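Side-chain contact in 33 kDa chaperonin (Thermotoga maritima, PDB 1VQ0), which probably acts as a redox-regulated molecular chaperone that keeps thermally unfolding and oxidatively damaged proteins from aggregating irreversibly: residues Lys212-Gln215 against Asp221-Glu224. Sequence-based numbering, arbitrary orientation.
Sequences KLFQ and DVLE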
loop_
_atom_site.group_PDB
_atom_site.type_symbol
_atom_site.label_atom_id
_atom_site.label_comp_id
_atom_site.label_asym_id
_atom_site.label_seq_id
_atom_site.Cartn_x
_atom_site.Cartn_y
_atom_site.Cartn_z
ATOM N N LYS A 212 13.766 13.556 28.223
ATOM C CA LYS A 212 14.599 14.565 28.840
ATOM C C LYS A 212 14.198 16.025 28.422
ATOM O O LYS A 212 13.952 16.865 29.293
ATOM C CB LYS A 212 16.068 14.253 28.555
ATOM C CG LYS A 212 16.994 15.157 29.286
ATOM C CD LYS A 212 18.450 14.888 28.910
ATOM C CE LYS A 212 19.391 15.962 29.484
ATOM N NZ LYS A 212 20.421 16.320 28.453
ATOM N N LEU A 213 14.110 16.298 27.111
ATOM C CA LEU A 213 13.858 17.655 26.581
ATOM C C LEU A 213 12.531 18.273 27.112
ATOM O O LEU A 213 12.449 19.455 27.459
ATOM C CB LEU A 213 13.857 17.600 25.031
ATOM C CG LEU A 213 13.551 18.872 24.216
ATOM C CD1 LEU A 213 14.562 19.963 24.561
ATOM C CD2 LEU A 213 13.526 18.624 22.734
ATOM N N PHE A 214 11.487 17.461 27.157
ATOM C CA PHE A 214 10.167 17.959 27.553
ATOM C C PHE A 214 10.061 18.244 29.060
ATOM O O PHE A 214 9.164 18.993 29.475
ATOM C CB PHE A 214 9.064 17.003 27.071
ATOM C CG PHE A 214 8.656 17.213 25.655
ATOM C CD1 PHE A 214 9.551 17.735 24.712
ATOM C CD2 PHE A 214 7.355 16.897 25.239
ATOM C CE1 PHE A 214 9.157 17.947 23.365
ATOM C CE2 PHE A 214 6.962 17.082 23.879
ATOM C CZ PHE A 214 7.859 17.608 22.947
ATOM N N GLN A 215 10.972 17.678 29.870
ATOM C CA GLN A 215 11.144 18.106 31.285
ATOM C C GLN A 215 11.889 19.451 31.456
ATOM O O GLN A 215 11.898 20.029 32.533
ATOM C CB GLN A 215 11.849 17.005 32.096
ATOM C CG GLN A 215 10.943 15.804 32.300
ATOM C CD GLN A 215 11.587 14.670 33.087
ATOM O OE1 GLN A 215 11.498 14.664 34.304
ATOM N NE2 GLN A 215 12.226 13.704 32.391
ATOM N N ASP A 221 9.877 26.929 22.930
ATOM C CA ASP A 221 11.312 27.077 23.113
ATOM C C ASP A 221 11.993 25.897 22.413
ATOM O O ASP A 221 12.976 26.080 21.706
ATOM C CB ASP A 221 11.648 27.113 24.596
ATOM C CG ASP A 221 10.954 28.270 25.333
ATOM O OD1 ASP A 221 10.720 29.328 24.716
ATOM O OD2 ASP A 221 10.604 28.214 26.528
ATOM N N VAL A 222 11.443 24.699 22.559
ATOM C CA VAL A 222 11.936 23.574 21.744
ATOM C C VAL A 222 11.963 23.911 20.231
ATOM O O VAL A 222 12.890 23.570 19.527
ATOM C CB VAL A 222 11.079 22.302 21.930
ATOM C CG1 VAL A 222 11.466 21.196 20.905
ATOM C CG2 VAL A 222 11.223 21.741 23.323
ATOM N N LEU A 223 10.922 24.554 19.733
ATOM C CA LEU A 223 10.864 24.894 18.310
ATOM C C LEU A 223 11.920 25.992 17.952
ATOM O O LEU A 223 12.480 26.001 16.831
ATOM C CB LEU A 223 9.452 25.373 17.935
ATOM C CG LEU A 223 8.228 24.461 18.089
ATOM C CD1 LEU A 223 6.937 25.251 17.829
ATOM C CD2 LEU A 223 8.318 23.307 17.177
ATOM N N GLU A 224 12.146 26.924 18.893
ATOM C CA GLU A 224 13.174 27.968 18.705
ATOM C C GLU A 224 14.542 27.340 18.511
ATOM O O GLU A 224 15.281 27.706 17.607
ATOM C CB GLU A 224 13.225 28.957 19.867
ATOM C CG GLU A 224 14.491 29.798 19.817
ATOM C CD GLU A 224 14.536 30.901 20.836
ATOM O OE1 GLU A 224 13.681 30.901 21.756
ATOM O OE2 GLU A 224 15.447 31.760 20.661
#
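Leu213 and Val222 meet through carbon alone; the one backbone hydrogen bond inside either segment, from Gln215 N to Lys212 O at 3.1 Å, is weak and lies away from the interface. The CA atoms of Leu213 and Val222 are 7.9 Å apart, and both side chains leave the backbone toward the other segment. With CG anti to the backbone N (chi1 177°), Leu213 reaches toward Val222, and the two side chains cross obliquely. Both methyls of the valine are engaged: CG1 approaches Leu213 CD2 at 3.8 Å, while CG2 rests against the leucine branch, 3.8 Å from Leu213 CG, 3.9 Å from its CD2 and 4.0 Å from its CD1. That same Val222 CG2 also approaches the Phe214 ring at an oblique angle, 4.3 Å from CE1, so one methyl serves two neighbours. Shortening Leu213 to an alanine removes CG and both methyls, which is likely to open a gap beside Val222, leaving its CG1 without a partner across this contact and its CG2 with the Phe214 ring alone. Ile28 of strand 24-30 touches both Phe214 and Val222, placing this small cluster against the large mixed sheet, and Leu207 adjoins Leu213. The contact thus joins the end of helix 210-213 and the residue after it to helix 219-227 across a short connection. Three buried residues, van der Waals spacings and 120 Å² buried over both sides are consistent with apolar packing that buries hydrocarbon, without directional bonding between the two segments.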